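Local coordinates for protein thermospermine synthase (Medicago truncatula, PDB 6BQ7) that probably catalyses the transfer of an aminopropyl group from decarboxylated S-adenosylmethionine to spermidine, giving thermospermine in polyamine biosynthesis, at residues Y31-E36 and D74-S79; E84-E89 and A249-Y254; A218-I223 and D256-V261. All coordinates share one frame; numbering follows the deposited sequence.

Three contacts gathered round one spermidine illustrate how remote parts of a chain can shape a single site. Contact 1 comes first, joining residues 31-36 to 74-79 and closing a loop made mostly of strands; it links the two strands that flank the N-terminal sheet within this chain. Strand 76-80 then leads into helix 84-98, where contact 2 opens, to close only at 249-254 after most of the seven-stranded sheet has been built. Contact 3 starts inside that loop at 218-223 and ends beyond it at 256-261, so contacts 2 and 3 cross, sharing neighbouring strands. Contact 1 precedes both in series, yet reaches contact 2 through Q78 O and the Y254 hydroxyl.

Contact 1 of 3, residues Y31-E36 and D74-S79; sequences YEEEIE and DGKLQS. With SPD (spermidine), chain C.
E33 reaches across to L77 with its carboxylate, and the two side chains cross at about a right angle. With CG anti to the backbone N (chi1 -171°) and the chain extended beyond it, E33 sends its end over the start of strand 76-79. There OE1 accepts a hydrogen bond from L77 N at 3.1 Å, the donor arriving from above the carboxylate plane, while L77 CB lies 3.3 Å from the same OE1. The other oxygen, E33 OE2, accepts a hydrogen bond from the terminal amine N1 of spermidine at 3.0 Å, so one carboxylate ties strand to ligand; L77 O adds a weak bond to the same amine.

Y31 comes up beside this group. Its OH lies 2.9 Å from E33 OE1 and 3.1 Å from G75 O, which approaches the ring at its edge, and its one proton can serve either oxygen. Further along the ligand, the bent chain of Q78 brings OE1 to spermidine N6 at 2.8 Å. Were E33 replaced by an alanine, the N1 amine would probably lose its carboxylate partner and L77 N its acceptor. Strands 29-34 and 76-80 are the outermost, within this chain, of a five-stranded antiparallel sheet that continues through Y31 into a neighbouring subunit; F43 touches both Y31 and L77. Here the sheet of the tetramerisation domain supplies an acidic anchor for a polyamine amine, one wall of the substrate site.

Contact 2 of 3, residues E84-E89 and A249-Y254; sequences EFIYHE and AHIPSY. With SPD (spermidine), chain C.
The wall of the polyamine site formed here joins the start of helix 84-98 to the end of strand 243-251, through I86 and Y87 on one side and I251, P252 and Y254 on the other. The isoleucines slide past each other in opposite directions, bringing I86 CG2 to 3.9 Å from I251 CG1; I86 CD1 then meets the P252 ring at CD, and I223 of another subunit packs on both I86 and P252.

At the next residue of the helix, Y87 CB sits 3.6 Å from I251 CD1, a methyl that also lies in plane at the edge of the Y87 ring. Because Y87 carries CG anti to the backbone N (chi1 174°), the ring is carried toward the ligand; Y87 OH comes to 3.8 Å from spermidine C8 and is hydrogen-bonded to D181, the predicted proton acceptor. Y87 and Y254 cross at about a right angle, with the Y254 OH poised 3.9 Å above one face of the Y87 ring, toward its rim; that hydroxyl is bonded to Q78 O.

The Y254 ring itself is sandwiched: spermidine C3 lies 3.5 Å above the centre of one face, and I251 CG2 lies over the centre of the other. Y87 CD2 rests over the centre of the H88 imidazole, and H88 ND1 bonds to E84 OE1 at 2.8 Å. Together the two tyrosines form an aromatic wall along the aliphatic part of the polyamine, consistent with the substrate site of the spermidine/spermine synthase family.

Contact 3 of 3, residues A218-I223 and D256-V261; sequences AGPAGI and DIWGWV. With SPD (spermidine), chain C.
The shortest bond between the two strands runs from A218 N to G259 O, 2.7 Å. G259 N answers by giving its own hydrogen to G219 O at 2.9 Å, and A221 N closes on I257 O at 2.8 Å. Between these bonds P220 and W258 form an antiparallel non-hydrogen-bonded pair.

Their side chains lie side by side and point the same way. P220 CD sits over the six-membered ring of W258, 3.8 Å from its centroid, in a CH-pi contact, while the backbone of G219 covers the middle of the indole with its C atom 3.6 Å above the plane. Spermidine C5 lies over the opposite face, toward the rim, so the indole is clamped between strand and substrate. Its NE1 is hydrogen-bonded to Q217, a bond that is likely to restrain the turn of the ring; Q217 also accepts from G219 N.

The glycine at G259 matters to this closeness: a CB there would come tight against A221 CB. At one end D256 OD2 touches P220 CB at 3.3 Å and is bonded to S225; at the other, A218 CB meets V261 CG2 at 3.6 Å. The two strands are neighbours in the seven-stranded sheet, with 243-251 next to 256-264; helix 230-238 packs on A218, A221 and V261, whereas W260 turns to C90 and L91 of helix 84-98.

Contact 1 of 3, residues Y31-E36 and D74-S79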
loop_
_atom_site.group_PDB
_atom_site.type_symbol
_atom_site.label_atom_id
_atom_site.label_comp_id
_atom_site.label_asym_id
_atom_site.label_seq_id
_atom_site.Cartn_x
_atom_site.Cartn_y
_atom_site.Cartn_z
ATOM N N TYR A 31 -3.342 4.029 -7.684
ATOM C CA TYR A 31 -2.893 5.334 -7.233
ATOM C C TYR A 31 -3.219 5.440 -5.750
ATOM O O TYR A 31 -4.339 5.133 -5.329
ATOM C CB TYR A 31 -3.552 6.461 -8.025
ATOM C CG TYR A 31 -3.496 7.785 -7.310
ATOM C CD1 TYR A 31 -2.301 8.471 -7.182
ATOM C CD2 TYR A 31 -4.640 8.333 -6.723
ATOM C CE1 TYR A 31 -2.242 9.674 -6.521
ATOM C CE2 TYR A 31 -4.591 9.546 -6.054
ATOM C CZ TYR A 31 -3.382 10.207 -5.957
ATOM O OH TYR A 31 -3.310 11.411 -5.295
ATOM N N GLU A 32 -2.233 5.835 -4.962
ATOM C CA GLU A 32 -2.375 5.885 -3.520
ATOM C C GLU A 32 -2.182 7.324 -3.054
ATOM O O GLU A 32 -1.310 8.043 -3.546
ATOM C CB GLU A 32 -1.372 4.906 -2.860
ATOM C CG GLU A 32 -0.751 5.362 -1.557
ATOM C CD GLU A 32 0.332 4.403 -1.056
ATOM O OE1 GLU A 32 0.143 3.169 -1.173
ATOM O OE2 GLU A 32 1.372 4.887 -0.546
ATOM N N GLU A 33 -3.007 7.745 -2.150
ATOM C CA GLU A 33 -2.875 9.053 -1.582
ATOM C C GLU A 33 -3.038 8.991 -0.090
ATOM O O GLU A 33 -3.951 8.406 0.405
ATOM C CB GLU A 33 -3.882 10.030 -2.131
ATOM C CG GLU A 33 -3.584 11.438 -1.671
ATOM C CD GLU A 33 -4.486 12.481 -2.259
ATOM O OE1 GLU A 33 -5.175 12.197 -3.218
ATOM O OE2 GLU A 33 -4.507 13.586 -1.754
ATOM N N GLU A 34 -2.140 9.638 0.604
ATOM C CA GLU A 34 -2.201 9.669 2.019
ATOM C C GLU A 34 -3.017 10.878 2.375
ATOM O O GLU A 34 -2.536 11.971 2.369
ATOM C CB GLU A 34 -0.783 9.695 2.615
ATOM C CG GLU A 34 -0.583 8.599 3.671
ATOM C CD GLU A 34 0.841 8.118 3.910
ATOM O OE1 GLU A 34 1.710 8.913 4.294
ATOM O OE2 GLU A 34 1.089 6.911 3.763
ATOM N N ILE A 35 -4.284 10.659 2.662
ATOM C CA ILE A 35 -5.169 11.727 3.040
ATOM C C ILE A 35 -4.712 12.348 4.328
ATOM O O ILE A 35 -4.674 13.528 4.463
ATOM C CB ILE A 35 -6.535 11.223 3.370
ATOM C CG1 ILE A 35 -7.200 10.614 2.172
ATOM C CG2 ILE A 35 -7.334 12.388 3.827
ATOM C CD1 ILE A 35 -6.990 11.418 0.925
ATOM N N GLU A 36 -4.367 11.492 5.257
ATOM C CA GLU A 36 -3.814 11.784 6.565
ATOM C C GLU A 36 -2.562 10.890 6.667
ATOM O O GLU A 36 -2.437 9.903 5.949
ATOM C CB GLU A 36 -4.847 11.482 7.641
ATOM C CG GLU A 36 -4.401 11.681 9.077
ATOM C CD GLU A 36 -5.310 11.005 10.113
ATOM O OE1 GLU A 36 -4.818 10.068 10.765
ATOM O OE2 GLU A 36 -6.495 11.390 10.292
ATOM N N ASP A 74 1.517 17.806 -6.962
ATOM C CA ASP A 74 2.406 17.482 -5.850
ATOM C C ASP A 74 1.856 16.323 -5.019
ATOM O O ASP A 74 1.825 16.361 -3.787
ATOM C CB ASP A 74 2.670 18.715 -4.987
ATOM C CG ASP A 74 4.009 19.360 -5.303
ATOM O OD1 ASP A 74 4.852 18.696 -5.947
ATOM O OD2 ASP A 74 4.224 20.525 -4.914
ATOM N N GLY A 75 1.410 15.281 -5.715
ATOM C CA GLY A 75 0.950 14.075 -5.069
ATOM C C GLY A 75 -0.453 14.129 -4.505
ATOM O O GLY A 75 -0.962 13.090 -4.071
ATOM N N LYS A 76 -1.110 15.286 -4.523
ATOM C CA LYS A 76 -2.436 15.456 -3.936
ATOM C C LYS A 76 -3.466 15.555 -5.045
ATOM O O LYS A 76 -3.375 16.447 -5.897
ATOM C CB LYS A 76 -2.497 16.708 -3.056
ATOM C CG LYS A 76 -1.449 16.735 -1.950
ATOM C CD LYS A 76 -1.425 18.075 -1.221
ATOM C CE LYS A 76 -2.614 18.226 -0.277
ATOM N NZ LYS A 76 -3.727 19.013 -0.884
ATOM N N LEU A 77 -4.455 14.658 -5.025
ATOM C CA LEU A 77 -5.559 14.784 -5.966
ATOM C C LEU A 77 -6.227 16.129 -5.761
ATOM O O LEU A 77 -6.572 16.496 -4.635
ATOM C CB LEU A 77 -6.575 13.654 -5.784
ATOM C CG LEU A 77 -7.655 13.583 -6.869
ATOM C CD1 LEU A 77 -7.992 12.154 -7.179
ATOM C CD2 LEU A 77 -8.920 14.323 -6.452
ATOM N N GLN A 78 -6.375 16.881 -6.851
ATOM C CA GLN A 78 -7.039 18.168 -6.815
ATOM C C GLN A 78 -8.365 18.156 -7.545
ATOM O O GLN A 78 -9.206 19.014 -7.280
ATOM C CB GLN A 78 -6.136 19.254 -7.420
ATOM C CG GLN A 78 -4.795 19.443 -6.687
ATOM C CD GLN A 78 -4.962 19.892 -5.242
ATOM O OE1 GLN A 78 -5.926 20.584 -4.889
ATOM N NE2 GLN A 78 -4.017 19.506 -4.398
ATOM N N SER A 79 -8.585 17.186 -8.424
ATOM C CA SER A 79 -9.726 17.226 -9.322
ATOM C C SER A 79 -9.913 15.850 -9.928
ATOM O O SER A 79 -8.968 15.298 -10.505
ATOM C CB SER A 79 -9.506 18.266 -10.411
ATOM O OG SER A 79 -10.733 18.645 -10.986
HETATM N N1 SPD C . -7.030 15.271 -1.537
HETATM C C2 SPD C . -7.532 16.422 -0.816
HETATM C C3 SPD C . -8.195 17.343 -1.826
HETATM C C4 SPD C . -7.440 18.665 -1.887
HETATM C C5 SPD C . -8.299 19.673 -2.649
HETATM N N6 SPD C . -7.632 20.961 -2.736
HETATM C C7 SPD C . -8.603 21.969 -3.129
HETATM C C8 SPD C . -7.874 23.163 -3.741
HETATM C C9 SPD C . -7.923 23.070 -5.262
HETATM N N10 SPD C . -7.224 24.212 -5.831
#

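Contact 2 of 3, residues E84-E89 and A249-Y254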
loop_
_atom_site.group_PDB
_atom_site.type_symbol
_atom_site.label_atom_id
_atom_site.label_comp_id
_atom_site.label_asym_id
_atom_site.label_seq_id
_atom_site.Cartn_x
_atom_site.Cartn_y
_atom_site.Cartn_z
ATOM N N GLU A 84 -15.591 16.502 -9.747
ATOM C CA GLU A 84 -15.109 17.877 -9.629
ATOM C C GLU A 84 -16.252 18.883 -9.754
ATOM O O GLU A 84 -16.145 20.005 -9.230
ATOM C CB GLU A 84 -14.016 18.185 -10.659
ATOM C CG GLU A 84 -14.409 17.999 -12.118
ATOM C CD GLU A 84 -15.019 19.248 -12.776
ATOM O OE1 GLU A 84 -15.216 20.283 -12.109
ATOM O OE2 GLU A 84 -15.330 19.186 -13.984
ATOM N N PHE A 85 -17.354 18.514 -10.429
ATOM C CA PHE A 85 -18.489 19.435 -10.515
ATOM C C PHE A 85 -18.994 19.835 -9.140
ATOM O O PHE A 85 -19.453 20.973 -8.953
ATOM C CB PHE A 85 -19.634 18.844 -11.359
ATOM C CG PHE A 85 -20.401 17.715 -10.699
ATOM C CD1 PHE A 85 -20.003 16.388 -10.871
ATOM C CD2 PHE A 85 -21.551 17.973 -9.959
ATOM C CE1 PHE A 85 -20.736 15.346 -10.290
ATOM C CE2 PHE A 85 -22.285 16.941 -9.372
ATOM C CZ PHE A 85 -21.876 15.631 -9.532
ATOM N N ILE A 86 -18.916 18.934 -8.158
ATOM C CA ILE A 86 -19.375 19.294 -6.819
ATOM C C ILE A 86 -18.535 20.431 -6.274
ATOM O O ILE A 86 -19.055 21.440 -5.782
ATOM C CB ILE A 86 -19.328 18.087 -5.867
ATOM C CG1 ILE A 86 -20.225 16.948 -6.360
ATOM C CG2 ILE A 86 -19.740 18.548 -4.458
ATOM C CD1 ILE A 86 -20.061 15.674 -5.546
ATOM N N TYR A 87 -17.213 20.266 -6.346
ATOM C CA TYR A 87 -16.300 21.248 -5.791
ATOM C C TYR A 87 -16.460 22.583 -6.486
ATOM O O TYR A 87 -16.558 23.624 -5.829
ATOM C CB TYR A 87 -14.852 20.753 -5.916
ATOM C CG TYR A 87 -13.870 21.808 -5.491
ATOM C CD1 TYR A 87 -13.537 21.973 -4.152
ATOM C CD2 TYR A 87 -13.319 22.676 -6.425
ATOM C CE1 TYR A 87 -12.653 22.966 -3.762
ATOM C CE2 TYR A 87 -12.446 23.670 -6.051
ATOM C CZ TYR A 87 -12.108 23.812 -4.718
ATOM O OH TYR A 87 -11.206 24.800 -4.357
ATOM N N HIS A 88 -16.462 22.574 -7.791
ATOM C CA HIS A 88 -16.561 23.796 -8.551
ATOM C C HIS A 88 -17.907 24.501 -8.515
ATOM O O HIS A 88 -17.947 25.669 -8.552
ATOM C CB HIS A 88 -16.018 23.612 -9.941
ATOM C CG HIS A 88 -14.573 23.279 -9.949
ATOM N ND1 HIS A 88 -14.106 22.018 -10.170
ATOM C CD2 HIS A 88 -13.495 24.034 -9.676
ATOM C CE1 HIS A 88 -12.802 22.016 -10.071
ATOM N NE2 HIS A 88 -12.408 23.227 -9.768
ATOM N N GLU A 89 -18.995 23.762 -8.504
ATOM C CA GLU A 89 -20.315 24.358 -8.316
ATOM C C GLU A 89 -20.436 24.984 -6.934
ATOM O O GLU A 89 -20.936 26.106 -6.792
ATOM C CB GLU A 89 -21.403 23.303 -8.516
ATOM C CG GLU A 89 -21.658 22.980 -9.995
ATOM C CD GLU A 89 -22.957 22.217 -10.212
ATOM O OE1 GLU A 89 -23.726 22.047 -9.239
ATOM O OE2 GLU A 89 -23.199 21.767 -11.357
ATOM N N ALA A 249 -19.517 20.424 1.917
ATOM C CA ALA A 249 -20.153 19.390 1.112
ATOM C C ALA A 249 -19.179 18.243 0.901
ATOM O O ALA A 249 -17.976 18.456 0.731
ATOM C CB ALA A 249 -20.629 19.932 -0.248
ATOM N N HIS A 250 -19.720 17.028 0.899
ATOM C CA HIS A 250 -18.922 15.835 0.684
ATOM C C HIS A 250 -18.409 15.781 -0.748
ATOM O O HIS A 250 -19.165 16.009 -1.698
ATOM C CB HIS A 250 -19.758 14.593 0.991
ATOM C CG HIS A 250 -18.984 13.312 0.902
ATOM N ND1 HIS A 250 -19.291 12.322 -0.008
ATOM C CD2 HIS A 250 -17.908 12.866 1.600
ATOM C CE1 HIS A 250 -18.438 11.317 0.134
ATOM N NE2 HIS A 250 -17.589 11.625 1.101
ATOM N N ILE A 251 -17.122 15.477 -0.904
ATOM C CA ILE A 251 -16.558 15.224 -2.227
ATOM C C ILE A 251 -15.908 13.847 -2.192
ATOM O O ILE A 251 -14.855 13.665 -1.558
ATOM C CB ILE A 251 -15.594 16.350 -2.630
ATOM C CG1 ILE A 251 -16.395 17.674 -2.584
ATOM C CG2 ILE A 251 -15.007 16.089 -4.006
ATOM C CD1 ILE A 251 -15.651 18.901 -2.983
ATOM N N PRO A 252 -16.516 12.845 -2.836
ATOM C CA PRO A 252 -16.029 11.466 -2.656
ATOM C C PRO A 252 -14.564 11.292 -2.992
ATOM O O PRO A 252 -13.846 10.608 -2.251
ATOM C CB PRO A 252 -16.923 10.643 -3.593
ATOM C CG PRO A 252 -18.179 11.478 -3.739
ATOM C CD PRO A 252 -17.709 12.921 -3.698
ATOM N N SER A 253 -14.098 11.878 -4.098
ATOM C CA SER A 253 -12.698 11.725 -4.457
ATOM C C SER A 253 -11.770 12.351 -3.418
ATOM O O SER A 253 -10.583 12.018 -3.392
ATOM C CB SER A 253 -12.428 12.341 -5.834
ATOM O OG SER A 253 -12.617 13.742 -5.745
ATOM N N TYR A 254 -12.260 13.201 -2.553
ATOM C CA TYR A 254 -11.422 13.795 -1.533
ATOM C C TYR A 254 -11.464 13.018 -0.253
ATOM O O TYR A 254 -10.782 13.321 0.645
ATOM C CB TYR A 254 -11.908 15.180 -1.198
ATOM C CG TYR A 254 -11.673 16.207 -2.210
ATOM C CD1 TYR A 254 -11.190 15.885 -3.422
ATOM C CD2 TYR A 254 -11.982 17.500 -1.969
ATOM C CE1 TYR A 254 -10.989 16.823 -4.374
ATOM C CE2 TYR A 254 -11.793 18.453 -2.914
ATOM C CZ TYR A 254 -11.283 18.102 -4.119
ATOM O OH TYR A 254 -11.077 19.027 -5.086
HETATM N N1 SPD C . -7.030 15.271 -1.537
HETATM C C2 SPD C . -7.532 16.422 -0.816
HETATM C C3 SPD C . -8.195 17.343 -1.826
HETATM C C4 SPD C . -7.440 18.665 -1.887
HETATM C C5 SPD C . -8.299 19.673 -2.649
HETATM N N6 SPD C . -7.632 20.961 -2.736
HETATM C C7 SPD C . -8.603 21.969 -3.129
HETATM C C8 SPD C . -7.874 23.163 -3.741
HETATM C C9 SPD C . -7.923 23.070 -5.262
HETATM N N10 SPD C . -7.224 24.212 -5.831
#

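Contact 3 of 3, residues A218-I223 and D256-V261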
loop_
_atom_site.group_PDB
_atom_site.type_symbol
_atom_site.label_atom_id
_atom_site.label_comp_id
_atom_site.label_asym_id
_atom_site.label_seq_id
_atom_site.Cartn_x
_atom_site.Cartn_y
_atom_site.Cartn_z
ATOM N N ALA A 218 -11.856 26.409 1.753
ATOM C CA ALA A 218 -11.481 26.578 3.154
ATOM C C ALA A 218 -11.046 25.260 3.773
ATOM O O ALA A 218 -11.204 25.065 4.982
ATOM C CB ALA A 218 -12.652 27.203 3.954
ATOM N N GLY A 219 -10.489 24.352 2.963
ATOM C CA GLY A 219 -9.889 23.141 3.458
ATOM C C GLY A 219 -10.903 22.107 3.892
ATOM O O GLY A 219 -12.112 22.294 3.724
ATOM N N PRO A 220 -10.428 20.981 4.445
ATOM C CA PRO A 220 -11.358 19.958 4.944
ATOM C C PRO A 220 -12.291 20.515 6.017
ATOM O O PRO A 220 -11.933 21.411 6.784
ATOM C CB PRO A 220 -10.432 18.865 5.506
ATOM C CG PRO A 220 -9.023 19.497 5.577
ATOM C CD PRO A 220 -9.018 20.529 4.470
ATOM N N ALA A 221 -13.510 19.959 6.060
ATOM C CA ALA A 221 -14.559 20.388 6.979
ATOM C C ALA A 221 -15.285 19.192 7.590
ATOM O O ALA A 221 -16.480 19.283 7.912
ATOM C CB ALA A 221 -15.570 21.306 6.279
ATOM N N GLY A 222 -14.592 18.064 7.748
ATOM C CA GLY A 222 -15.182 16.931 8.421
ATOM C C GLY A 222 -15.264 17.178 9.915
ATOM O O GLY A 222 -14.774 18.173 10.448
ATOM N N ILE A 223 -15.884 16.225 10.613
ATOM C CA ILE A 223 -16.211 16.440 12.020
ATOM C C ILE A 223 -14.948 16.652 12.841
ATOM O O ILE A 223 -14.960 17.407 13.816
ATOM C CB ILE A 223 -17.063 15.268 12.552
ATOM C CG1 ILE A 223 -17.391 15.429 14.056
ATOM C CG2 ILE A 223 -16.357 13.953 12.315
ATOM C CD1 ILE A 223 -18.327 16.555 14.339
ATOM N N ASP A 256 -13.554 13.178 2.087
ATOM C CA ASP A 256 -13.836 14.064 3.211
ATOM C C ASP A 256 -14.915 15.055 2.804
ATOM O O ASP A 256 -15.247 15.199 1.626
ATOM C CB ASP A 256 -12.583 14.817 3.676
ATOM C CG ASP A 256 -12.644 15.229 5.129
ATOM O OD1 ASP A 256 -13.695 15.023 5.784
ATOM O OD2 ASP A 256 -11.630 15.773 5.612
ATOM N N ILE A 257 -15.469 15.717 3.810
ATOM C CA ILE A 257 -16.212 16.949 3.609
ATOM C C ILE A 257 -15.219 18.052 3.267
ATOM O O ILE A 257 -14.203 18.216 3.953
ATOM C CB ILE A 257 -16.997 17.293 4.880
ATOM C CG1 ILE A 257 -17.849 16.107 5.340
ATOM C CG2 ILE A 257 -17.887 18.493 4.663
ATOM C CD1 ILE A 257 -18.919 15.693 4.347
ATOM N N TRP A 258 -15.522 18.841 2.239
ATOM C CA TRP A 258 -14.716 20.017 1.934
ATOM C C TRP A 258 -15.486 21.272 2.278
ATOM O O TRP A 258 -16.726 21.299 2.210
ATOM C CB TRP A 258 -14.298 20.063 0.463
ATOM C CG TRP A 258 -12.966 20.731 0.331
ATOM C CD1 TRP A 258 -12.714 22.011 -0.106
ATOM C CD2 TRP A 258 -11.707 20.175 0.699
ATOM N NE1 TRP A 258 -11.372 22.270 -0.044
ATOM C CE2 TRP A 258 -10.729 21.160 0.444
ATOM C CE3 TRP A 258 -11.304 18.930 1.208
ATOM C CZ2 TRP A 258 -9.370 20.941 0.675
ATOM C CZ3 TRP A 258 -9.943 18.709 1.436
ATOM C CH2 TRP A 258 -8.994 19.712 1.156
ATOM N N GLY A 259 -14.781 22.339 2.638
ATOM C CA GLY A 259 -15.389 23.563 3.108
ATOM C C GLY A 259 -15.076 24.756 2.230
ATOM O O GLY A 259 -14.039 24.797 1.547
ATOM N N TRP A 260 -15.974 25.742 2.263
ATOM C CA TRP A 260 -15.834 27.050 1.627
ATOM C C TRP A 260 -16.432 28.103 2.553
ATOM O O TRP A 260 -17.236 27.800 3.443
ATOM C CB TRP A 260 -16.552 27.126 0.269
ATOM C CG TRP A 260 -16.167 26.047 -0.665
ATOM C CD1 TRP A 260 -15.168 26.076 -1.585
ATOM C CD2 TRP A 260 -16.775 24.761 -0.766
ATOM N NE1 TRP A 260 -15.112 24.880 -2.268
ATOM C CE2 TRP A 260 -16.085 24.051 -1.774
ATOM C CE3 TRP A 260 -17.829 24.134 -0.090
ATOM C CZ2 TRP A 260 -16.413 22.744 -2.126
ATOM C CZ3 TRP A 260 -18.163 22.838 -0.450
ATOM C CH2 TRP A 260 -17.456 22.157 -1.449
ATOM N N VAL A 261 -16.039 29.359 2.346
ATOM C CA VAL A 261 -16.509 30.458 3.188
ATOM C C VAL A 261 -16.864 31.650 2.303
ATOM O O VAL A 261 -16.021 32.128 1.532
ATOM C CB VAL A 261 -15.469 30.870 4.246
ATOM C CG1 VAL A 261 -16.043 31.952 5.109
ATOM C CG2 VAL A 261 -15.063 29.678 5.117
HETATM N N1 SPD C . -7.030 15.271 -1.537
HETATM C C2 SPD C . -7.532 16.422 -0.816
HETATM C C3 SPD C . -8.195 17.343 -1.826
HETATM C C4 SPD C . -7.440 18.665 -1.887
HETATM C C5 SPD C . -8.299 19.673 -2.649
HETATM N N6 SPD C . -7.632 20.961 -2.736
HETATM C C7 SPD C . -8.603 21.969 -3.129
HETATM C C8 SPD C . -7.874 23.163 -3.741
HETATM C C9 SPD C . -7.923 23.070 -5.262
HETATM N N10 SPD C . -7.224 24.212 -5.831
#